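Local coordinates for protein CurH (Lyngbya majuscula, PDB 3KG7) that probably catalyses dehydration of a beta-hydroxyacyl polyketide intermediate to the enoyl form, as the dehydratase domain of one module of the curacin synthase, at residues T58-G63 / G197-P202; G165-A170 / K189-Q194; Q169-A174 / C208-P213; L183-P188 / P202-A207. All blocks are in the same frame, centred on the assembly; numbering follows the deposited sequence.

Contact 1 of 4, residues T58-G63 / G197-P202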
# COMPACT_ATOMS: atom_id res chain seq x y z
N THR C 58 -3.38 -0.42 16.48
CA THR C 58 -2.08 0.23 16.46
C THR C 58 -1.10 -0.53 17.34
O THR C 58 0.06 -0.78 16.93
CB THR C 58 -2.18 1.70 16.90
OG1 THR C 58 -3.07 2.41 16.02
CG2 THR C 58 -0.81 2.36 16.85
N LEU C 59 -1.56 -0.92 18.53
CA LEU C 59 -0.76 -1.72 19.43
C LEU C 59 -0.39 -3.05 18.79
O LEU C 59 0.71 -3.55 19.01
CB LEU C 59 -1.47 -1.94 20.76
CG LEU C 59 -1.75 -0.74 21.65
CD1 LEU C 59 -2.84 -1.11 22.64
CD2 LEU C 59 -0.49 -0.29 22.37
N ALA C 60 -1.29 -3.60 17.99
CA ALA C 60 -1.00 -4.84 17.26
C ALA C 60 0.04 -4.62 16.16
O ALA C 60 0.82 -5.53 15.87
CB ALA C 60 -2.27 -5.45 16.70
N ALA C 61 0.07 -3.42 15.59
CA ALA C 61 1.02 -3.11 14.52
C ALA C 61 2.46 -2.90 15.02
O ALA C 61 3.42 -3.36 14.41
CB ALA C 61 0.56 -1.91 13.72
N VAL C 62 2.59 -2.20 16.14
CA VAL C 62 3.92 -1.83 16.65
C VAL C 62 4.44 -2.78 17.73
O VAL C 62 5.64 -2.81 17.98
CB VAL C 62 3.95 -0.38 17.21
CG1 VAL C 62 3.41 0.62 16.19
CG2 VAL C 62 3.16 -0.28 18.52
N GLY C 63 3.53 -3.53 18.36
CA GLY C 63 3.90 -4.44 19.44
C GLY C 63 4.05 -3.72 20.78
O GLY C 63 4.26 -2.51 20.83
N GLY C 197 -3.41 -13.44 18.85
CA GLY C 197 -2.10 -13.10 19.40
C GLY C 197 -1.81 -11.62 19.44
O GLY C 197 -0.69 -11.22 19.77
N GLU C 198 -2.80 -10.80 19.11
CA GLU C 198 -2.70 -9.35 19.32
C GLU C 198 -2.68 -9.04 20.84
O GLU C 198 -3.32 -9.73 21.63
CB GLU C 198 -3.83 -8.61 18.58
CG GLU C 198 -5.27 -8.78 19.12
CD GLU C 198 -5.83 -10.18 18.96
OE1 GLU C 198 -5.98 -10.66 17.81
OE2 GLU C 198 -6.13 -10.81 19.99
N PRO C 199 -1.92 -7.99 21.25
CA PRO C 199 -1.75 -7.71 22.68
C PRO C 199 -3.08 -7.57 23.41
O PRO C 199 -3.24 -8.09 24.52
CB PRO C 199 -1.03 -6.36 22.70
CG PRO C 199 -0.47 -6.17 21.34
CD PRO C 199 -1.20 -7.04 20.39
N ILE C 200 -4.02 -6.86 22.79
CA ILE C 200 -5.34 -6.62 23.39
C ILE C 200 -6.39 -6.44 22.29
O ILE C 200 -6.26 -5.60 21.41
CB ILE C 200 -5.34 -5.41 24.35
CG1 ILE C 200 -6.63 -5.35 25.18
CG2 ILE C 200 -5.12 -4.09 23.61
CD1 ILE C 200 -6.57 -4.36 26.33
N HIS C 201 -7.42 -7.28 22.34
CA HIS C 201 -8.50 -7.19 21.37
C HIS C 201 -9.36 -5.96 21.66
O HIS C 201 -9.57 -5.63 22.83
CB HIS C 201 -9.38 -8.43 21.43
CG HIS C 201 -10.34 -8.53 20.29
ND1 HIS C 201 -11.62 -8.00 20.34
CD2 HIS C 201 -10.21 -9.06 19.04
CE1 HIS C 201 -12.23 -8.21 19.19
NE2 HIS C 201 -11.39 -8.85 18.39
N PRO C 202 -9.86 -5.30 20.60
CA PRO C 202 -10.81 -4.19 20.72
C PRO C 202 -11.84 -4.37 21.84
O PRO C 202 -12.00 -3.48 22.67
CB PRO C 202 -11.51 -4.21 19.37
CG PRO C 202 -10.44 -4.64 18.41
CD PRO C 202 -9.53 -5.57 19.18

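Contact 2 of 4, residues G165-A170 / K189-Q194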
# COMPACT_ATOMS: atom_id res chain seq x y z
N GLY C 165 -23.73 -7.43 22.99
CA GLY C 165 -24.07 -8.81 22.68
C GLY C 165 -23.04 -9.80 23.20
O GLY C 165 -22.00 -9.40 23.73
N PRO C 166 -23.32 -11.11 23.04
CA PRO C 166 -22.51 -12.24 23.53
C PRO C 166 -20.99 -12.10 23.35
O PRO C 166 -20.22 -12.53 24.22
CB PRO C 166 -23.03 -13.41 22.69
CG PRO C 166 -24.44 -13.09 22.47
CD PRO C 166 -24.52 -11.59 22.33
N MSE C 167 -20.58 -11.52 22.23
CA MSE C 167 -19.17 -11.39 21.87
C MSE C 167 -18.51 -10.17 22.49
O MSE C 167 -17.30 -9.95 22.31
CB MSE C 167 -19.03 -11.38 20.35
CG MSE C 167 -18.71 -12.73 19.78
SE MSE C 167 -18.95 -12.78 17.84
CE MSE C 167 -20.51 -13.95 17.73
N LEU C 168 -19.31 -9.38 23.21
CA LEU C 168 -18.84 -8.17 23.90
C LEU C 168 -18.96 -8.31 25.42
O LEU C 168 -18.46 -7.46 26.16
CB LEU C 168 -19.62 -6.94 23.42
CG LEU C 168 -19.12 -6.04 22.27
CD1 LEU C 168 -17.92 -5.20 22.67
CD2 LEU C 168 -18.84 -6.81 21.00
N GLN C 169 -19.61 -9.37 25.87
CA GLN C 169 -19.84 -9.59 27.29
C GLN C 169 -18.60 -10.12 28.00
O GLN C 169 -18.51 -11.30 28.35
CB GLN C 169 -21.05 -10.50 27.50
CG GLN C 169 -22.36 -9.75 27.34
CD GLN C 169 -23.54 -10.66 27.09
OE1 GLN C 169 -23.40 -11.72 26.47
NE2 GLN C 169 -24.71 -10.25 27.56
N ALA C 170 -17.64 -9.22 28.22
CA ALA C 170 -16.34 -9.56 28.80
C ALA C 170 -16.27 -9.26 30.29
O ALA C 170 -15.30 -9.64 30.95
CB ALA C 170 -15.22 -8.82 28.06
N LYS C 189 -16.59 -16.15 25.95
CA LYS C 189 -16.56 -17.48 25.35
C LYS C 189 -16.86 -17.45 23.84
O LYS C 189 -16.23 -18.16 23.06
CB LYS C 189 -17.54 -18.41 26.07
CG LYS C 189 -17.59 -19.83 25.54
CD LYS C 189 -18.95 -20.46 25.83
CE LYS C 189 -19.13 -21.75 25.07
NZ LYS C 189 -20.56 -22.12 25.01
N ALA C 190 -17.81 -16.59 23.45
CA ALA C 190 -18.19 -16.42 22.05
C ALA C 190 -17.08 -15.79 21.21
O ALA C 190 -17.00 -16.01 20.01
CB ALA C 190 -19.46 -15.60 21.95
N LEU C 191 -16.21 -15.02 21.86
CA LEU C 191 -15.15 -14.29 21.18
C LEU C 191 -13.85 -15.08 21.04
O LEU C 191 -13.10 -14.88 20.09
CB LEU C 191 -14.89 -12.97 21.91
CG LEU C 191 -14.14 -11.85 21.17
CD1 LEU C 191 -15.01 -11.24 20.08
CD2 LEU C 191 -13.68 -10.80 22.16
N ALA C 192 -13.59 -15.98 21.99
CA ALA C 192 -12.34 -16.76 22.06
C ALA C 192 -11.68 -17.18 20.73
O ALA C 192 -10.47 -17.04 20.58
CB ALA C 192 -12.53 -17.99 22.97
N PHE C 193 -12.48 -17.66 19.77
CA PHE C 193 -11.96 -18.15 18.48
C PHE C 193 -11.33 -17.06 17.62
O PHE C 193 -10.49 -17.33 16.76
CB PHE C 193 -13.08 -18.81 17.67
CG PHE C 193 -12.69 -19.21 16.26
CD1 PHE C 193 -12.25 -20.51 15.99
CD2 PHE C 193 -12.76 -18.30 15.21
CE1 PHE C 193 -11.90 -20.89 14.69
CE2 PHE C 193 -12.40 -18.67 13.90
CZ PHE C 193 -11.98 -19.98 13.64
N GLN C 194 -11.77 -15.83 17.83
CA GLN C 194 -11.38 -14.71 16.97
C GLN C 194 -10.04 -14.09 17.36
O GLN C 194 -9.48 -13.29 16.60
CB GLN C 194 -12.46 -13.62 16.97
CG GLN C 194 -13.86 -14.14 16.66
CD GLN C 194 -14.79 -13.05 16.18
OE1 GLN C 194 -14.56 -12.44 15.13
NE2 GLN C 194 -15.87 -12.81 16.93

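Contact 3 of 4, residues Q169-A174 / C208-P213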
# COMPACT_ATOMS: atom_id res chain seq x y z
N GLN C 169 -19.61 -9.37 25.87
CA GLN C 169 -19.84 -9.59 27.29
C GLN C 169 -18.60 -10.12 28.00
O GLN C 169 -18.51 -11.30 28.35
CB GLN C 169 -21.05 -10.50 27.50
CG GLN C 169 -22.36 -9.75 27.34
CD GLN C 169 -23.54 -10.66 27.09
OE1 GLN C 169 -23.40 -11.72 26.47
NE2 GLN C 169 -24.71 -10.25 27.56
N ALA C 170 -17.64 -9.22 28.22
CA ALA C 170 -16.34 -9.56 28.80
C ALA C 170 -16.27 -9.26 30.29
O ALA C 170 -15.30 -9.64 30.95
CB ALA C 170 -15.22 -8.82 28.06
N VAL C 171 -17.29 -8.60 30.82
CA VAL C 171 -17.31 -8.21 32.22
C VAL C 171 -17.85 -9.35 33.09
O VAL C 171 -19.06 -9.57 33.17
CB VAL C 171 -18.11 -6.92 32.46
CG1 VAL C 171 -17.96 -6.46 33.89
CG2 VAL C 171 -17.67 -5.83 31.49
N ARG C 172 -16.93 -10.06 33.74
CA ARG C 172 -17.29 -11.16 34.62
C ARG C 172 -17.93 -10.68 35.93
O ARG C 172 -18.94 -11.23 36.37
CB ARG C 172 -16.07 -12.05 34.90
CG ARG C 172 -16.44 -13.49 35.27
CD ARG C 172 -15.21 -14.39 35.40
NE ARG C 172 -15.57 -15.80 35.20
CZ ARG C 172 -16.07 -16.61 36.13
NH1 ARG C 172 -16.26 -16.18 37.37
NH2 ARG C 172 -16.37 -17.86 35.83
N GLN C 173 -17.33 -9.66 36.54
CA GLN C 173 -17.83 -9.12 37.81
C GLN C 173 -17.52 -7.63 37.94
O GLN C 173 -16.50 -7.15 37.44
CB GLN C 173 -17.22 -9.90 38.99
CG GLN C 173 -18.00 -9.78 40.30
CD GLN C 173 -19.29 -10.59 40.30
OE1 GLN C 173 -19.37 -11.65 39.68
NE2 GLN C 173 -20.29 -10.08 41.01
N ALA C 174 -18.41 -6.90 38.61
CA ALA C 174 -18.23 -5.47 38.82
C ALA C 174 -18.38 -5.08 40.29
O ALA C 174 -19.27 -5.58 40.99
CB ALA C 174 -19.22 -4.70 37.96
N CYS C 208 -12.71 -2.21 29.45
CA CYS C 208 -12.04 -1.43 30.49
C CYS C 208 -12.72 -0.10 30.79
O CYS C 208 -12.53 0.49 31.86
CB CYS C 208 -10.59 -1.17 30.08
SG CYS C 208 -9.65 -2.69 29.94
N THR C 209 -13.52 0.36 29.83
CA THR C 209 -14.04 1.72 29.84
C THR C 209 -15.48 1.75 30.33
O THR C 209 -16.10 2.81 30.38
CB THR C 209 -13.97 2.33 28.44
OG1 THR C 209 -14.97 1.72 27.61
CG2 THR C 209 -12.60 2.11 27.81
N ARG C 210 -15.98 0.58 30.72
CA ARG C 210 -17.41 0.40 31.00
C ARG C 210 -17.90 0.83 32.39
O ARG C 210 -19.10 0.81 32.64
CB ARG C 210 -17.83 -1.05 30.72
CG ARG C 210 -17.88 -1.40 29.26
CD ARG C 210 -18.16 -2.87 29.05
NE ARG C 210 -17.86 -3.28 27.68
CZ ARG C 210 -17.96 -4.53 27.21
NH1 ARG C 210 -18.36 -5.52 28.00
NH2 ARG C 210 -17.64 -4.79 25.95
N LEU C 211 -16.99 1.21 33.29
CA LEU C 211 -17.39 1.57 34.65
C LEU C 211 -16.58 2.69 35.29
O LEU C 211 -15.35 2.78 35.13
CB LEU C 211 -17.41 0.34 35.57
CG LEU C 211 -17.90 0.47 37.02
CD1 LEU C 211 -19.37 0.87 37.11
CD2 LEU C 211 -17.66 -0.81 37.79
N THR C 212 -17.29 3.53 36.03
CA THR C 212 -16.74 4.66 36.76
C THR C 212 -17.49 4.68 38.09
O THR C 212 -18.66 4.28 38.12
CB THR C 212 -17.02 5.98 36.01
OG1 THR C 212 -17.10 5.74 34.60
CG2 THR C 212 -15.93 7.00 36.28
N PRO C 213 -16.83 5.13 39.19
CA PRO C 213 -17.49 5.32 40.50
C PRO C 213 -18.90 5.93 40.43
O PRO C 213 -19.75 5.63 41.28
CB PRO C 213 -16.54 6.28 41.22
CG PRO C 213 -15.21 5.97 40.66
CD PRO C 213 -15.39 5.46 39.26

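Contact 4 of 4, residues L183-P188 / P202-A207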
# COMPACT_ATOMS: atom_id res chain seq x y z
N LEU C 183 -13.59 -3.51 37.66
CA LEU C 183 -14.17 -4.50 36.76
C LEU C 183 -13.27 -5.72 36.61
O LEU C 183 -12.07 -5.59 36.36
CB LEU C 183 -14.42 -3.90 35.37
CG LEU C 183 -15.51 -2.85 35.15
CD1 LEU C 183 -15.36 -2.16 33.80
CD2 LEU C 183 -16.89 -3.47 35.27
N GLU C 184 -13.84 -6.91 36.76
CA GLU C 184 -13.14 -8.15 36.45
C GLU C 184 -13.46 -8.55 35.02
O GLU C 184 -14.62 -8.78 34.68
CB GLU C 184 -13.52 -9.27 37.44
CG GLU C 184 -12.78 -10.59 37.23
CD GLU C 184 -13.13 -11.64 38.27
OE1 GLU C 184 -12.93 -11.38 39.48
OE2 GLU C 184 -13.60 -12.73 37.88
N ILE C 185 -12.42 -8.64 34.18
CA ILE C 185 -12.60 -8.82 32.75
C ILE C 185 -11.95 -10.11 32.25
O ILE C 185 -10.81 -10.41 32.61
CB ILE C 185 -12.06 -7.59 31.98
CG1 ILE C 185 -12.93 -6.37 32.29
CG2 ILE C 185 -12.04 -7.85 30.48
CD1 ILE C 185 -12.22 -5.05 32.08
N GLU C 186 -12.69 -10.86 31.43
CA GLU C 186 -12.23 -12.11 30.83
C GLU C 186 -12.61 -12.15 29.35
O GLU C 186 -13.42 -11.34 28.89
CB GLU C 186 -12.82 -13.32 31.57
CG GLU C 186 -14.34 -13.51 31.35
CD GLU C 186 -14.86 -14.87 31.81
OE1 GLU C 186 -14.08 -15.85 31.82
OE2 GLU C 186 -16.06 -14.97 32.15
N VAL C 187 -12.03 -13.09 28.61
CA VAL C 187 -12.32 -13.29 27.19
C VAL C 187 -13.70 -13.93 27.04
O VAL C 187 -13.90 -15.07 27.49
CB VAL C 187 -11.27 -14.23 26.52
CG1 VAL C 187 -11.64 -14.55 25.07
CG2 VAL C 187 -9.85 -13.65 26.63
N PRO C 188 -14.67 -13.22 26.41
CA PRO C 188 -15.99 -13.82 26.23
C PRO C 188 -15.89 -15.13 25.46
O PRO C 188 -15.18 -15.21 24.45
CB PRO C 188 -16.75 -12.77 25.41
CG PRO C 188 -16.05 -11.50 25.68
CD PRO C 188 -14.60 -11.86 25.85
N PRO C 202 -9.86 -5.30 20.60
CA PRO C 202 -10.81 -4.19 20.72
C PRO C 202 -11.84 -4.37 21.84
O PRO C 202 -12.00 -3.48 22.67
CB PRO C 202 -11.51 -4.21 19.37
CG PRO C 202 -10.44 -4.64 18.41
CD PRO C 202 -9.53 -5.57 19.18
N VAL C 203 -12.51 -5.52 21.87
CA VAL C 203 -13.52 -5.79 22.90
C VAL C 203 -12.95 -5.68 24.32
O VAL C 203 -13.54 -5.01 25.19
CB VAL C 203 -14.17 -7.16 22.68
CG1 VAL C 203 -15.00 -7.58 23.89
CG2 VAL C 203 -15.02 -7.12 21.41
N LEU C 204 -11.80 -6.30 24.56
CA LEU C 204 -11.17 -6.28 25.87
C LEU C 204 -10.78 -4.87 26.31
O LEU C 204 -10.96 -4.52 27.48
CB LEU C 204 -9.94 -7.18 25.89
CG LEU C 204 -10.18 -8.68 25.69
CD1 LEU C 204 -8.86 -9.36 25.32
CD2 LEU C 204 -10.80 -9.29 26.94
N ILE C 205 -10.25 -4.07 25.39
CA ILE C 205 -9.92 -2.69 25.75
C ILE C 205 -11.20 -1.88 25.92
O ILE C 205 -11.26 -0.99 26.78
CB ILE C 205 -8.83 -2.01 24.83
CG1 ILE C 205 -8.37 -0.68 25.44
CG2 ILE C 205 -9.31 -1.86 23.38
CD1 ILE C 205 -7.18 -0.03 24.74
N ASP C 206 -12.24 -2.21 25.16
CA ASP C 206 -13.51 -1.52 25.35
C ASP C 206 -14.11 -1.80 26.71
O ASP C 206 -14.66 -0.90 27.33
CB ASP C 206 -14.54 -1.84 24.29
CG ASP C 206 -15.72 -0.90 24.38
OD1 ASP C 206 -15.49 0.31 24.20
OD2 ASP C 206 -16.84 -1.36 24.68
N ALA C 207 -14.01 -3.05 27.15
CA ALA C 207 -14.53 -3.46 28.45
C ALA C 207 -13.95 -2.65 29.60
O ALA C 207 -14.61 -2.42 30.61
CB ALA C 207 -14.27 -4.92 28.66

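Contact 1 of 4, residues T58-G63 / G197-P202
A small, buried apolar contact joins the last turn of helix 52-62 to the loop that leads into helix 202-207. In this double hotdog fold it links the helix of the first hotdog to the loop before the helix of the second. No hydrogen bond crosses between the two segments, which meet by apolar fit; the backbone of Pro199 is hydrogen-bonded to Thr240. Pro199 does most of the work, its CB directed toward the helix and its ring laid over the backbone at Leu59 and Ala60. Its CG sits 3.7 Å from Leu59 O, a carbonyl already engaged by Gly63 N at the end of the helix, and its CD lies 3.8 Å from Ala60 CA. Proline suits this place because a rigid, compact ring can rest against main-chain atoms without a flexible chain to be ordered. Alanine suits the facing position: with only a methyl group, Ala60 lets the loop come in until Glu198 CA is 5.2 Å from Ala60 CA, and its CB meets Glu198 CB at 4.0 Å. The Glu198 chain then bends away at chi2, and its carboxylate receives a hydrogen bond from Ala196 N. Farther along, Leu59 and Ile200 lie side by side and point the same way, with Leu59 CD1 3.9 Å from Ile200 CG2. Strand 225-236 completes the apolar patch, Met234 lying against Leu59 and Leu236 against Pro199 and Ile200, while on another side of the helix Thr58 and Val62 pack on strand 117-124.

Contact 2 of 4, residues G165-A170 / K189-Q194
Met167, present as selenomethionine, loses more surface than any other residue where the loop 165-170 meets the loop 189-194, and Ala190 and Leu191 supply most of the ground it rests on. Its CG lies 3.7 Å from Ala190 CB, a methyl directed toward the 165-170 loop and small enough for the long chain to run across it. With chi2 anti (166°) the chain runs out so that SE comes 3.2 Å from Gln194 NE2, the two side chains crossing at about a right angle; the bend at chi3 only turns the terminal methyl CE. Leu191 meets the backbone end of Met167. With CG anti to its backbone N (chi1 -161°), it brings CD1 to 3.4 Å from Met167 O and to 4.0 Å from Met167 CG, touching backbone and side chain alike. Leu191 is buried further by Trp37 and by Val203 of helix 202-207, a reason for a large apolar residue here. Alanine at 190 stands at the solvent-facing margin. With no hydrogen bond or ion pair between the loops, cohesion rests largely on van der Waals packing, the amide NE2 beside the selenium included; methionine is flexible and polarisable enough to follow such a surface.

Contact 3 of 4, residues Q169-A174 / C208-P213
Arg210 reaches along the start of strand 171-176 and slides past Val171, the two side chains running in opposite directions. Its chain is extended from CG to NE, which carries the guanidinium far enough for NH1 to stand 3.6 Å from Val171 CG2, with CD beside the same methyl at 3.9 Å. Around the guanidinium edge, near its plane, lie Gln169 CA and Ala170 N; the latter is 3.8 Å from NH1. These are contacts of van der Waals kind. The charge is cared for by other groups: NH1 is hydrogen-bonded to Leu168 O, Tyr164 makes a cation-pi contact, and Asp206 offers a long, weak ion pair to NE. Arginine suits the position because its aliphatic stem can pass a valine methyl while its tip serves polar partners at a distance. A second, purely apolar touch follows, Ala174 CB to Leu211 CD2 at 4.2 Å. Leu211, with CG anti to its backbone N (chi1 -176°), also packs on Leu183, so it fills the space beside two neighbouring strands, and the small Ala174 makes way for it. Between Val171 and Ala174 the strand carries a classic beta bulge, Arg172 and Gln173 both facing Glu184. The bulged strand and the segment following helix 202-207 both belong to the second hotdog of the double hotdog fold.

Contact 4 of 4, residues L183-P188 / P202-A207
Strand 183-186 and helix 202-207 run almost exactly antiparallel, at 174° between their directions, and their axes come within 9.1 Å. This is the hotdog layout, in which a helix lies against the concave face of an antiparallel sheet; here it is the helix of the second hotdog. Strand alternation puts Leu183 and Ile185 on the helix-facing side and Glu184 on the other, while Leu204 and Ala207, three residues apart, fall on one side of the helix. Ile185 bears the centre of the contact. With CG1 anti to the carbonyl carbon (chi1 -66°), it spreads its two branches: CD1 reaches 4.0 Å from Ala207 CB, and CG2 stands 4.0 Å from Leu204 CD2, the two larger chains crossing obliquely. A beta-branched residue fits a strand facing a helix because both arms can be used, and alanine at 207 keeps the helix close. Leu204 swings its end back to the strand, where CD2 also lies 3.9 Å from Glu186 O and near Val187. Beyond the strand, Pro188 CG meets Val203 CG1 at 4.4 Å, so the chain is still held to the first turn of the helix as it leaves the sheet. Asp206 turns from this contact toward Val52 and Pro50; it takes the place of the aspartate in the family's Asp-x-x-x-Gln/His motif, consistent with lining the active site, although Arg210 stands where Gln or His is usual. At the far end, Leu183 CD1 lies 3.3 Å from Ala207 O.

Overall arrangement
Contacts 2, 3 and 4 form one continuous patch of the second hotdog, while contact 1 links it to the first. Contacts 3 and 4 are closest, their centres about 8 Å apart, with strands 171-176 and 181-186 pairing side by side; contact 2 lies about 9 Å from contact 4, centre to centre, joined to it by a probable hydrogen bond from Glu186 N to Ala170 O (2.9 Å). Arg210 NH1 and Leu168 O, 2.7 Å apart, bind contact 3 to contact 2. Contact 1 shares Pro202 with contact 4, and Ile200 CD1 also packs on Ile205 CB at 3.6 Å. All border helix 202-207, whose Asp206 probably belongs to the active site, as in relatives.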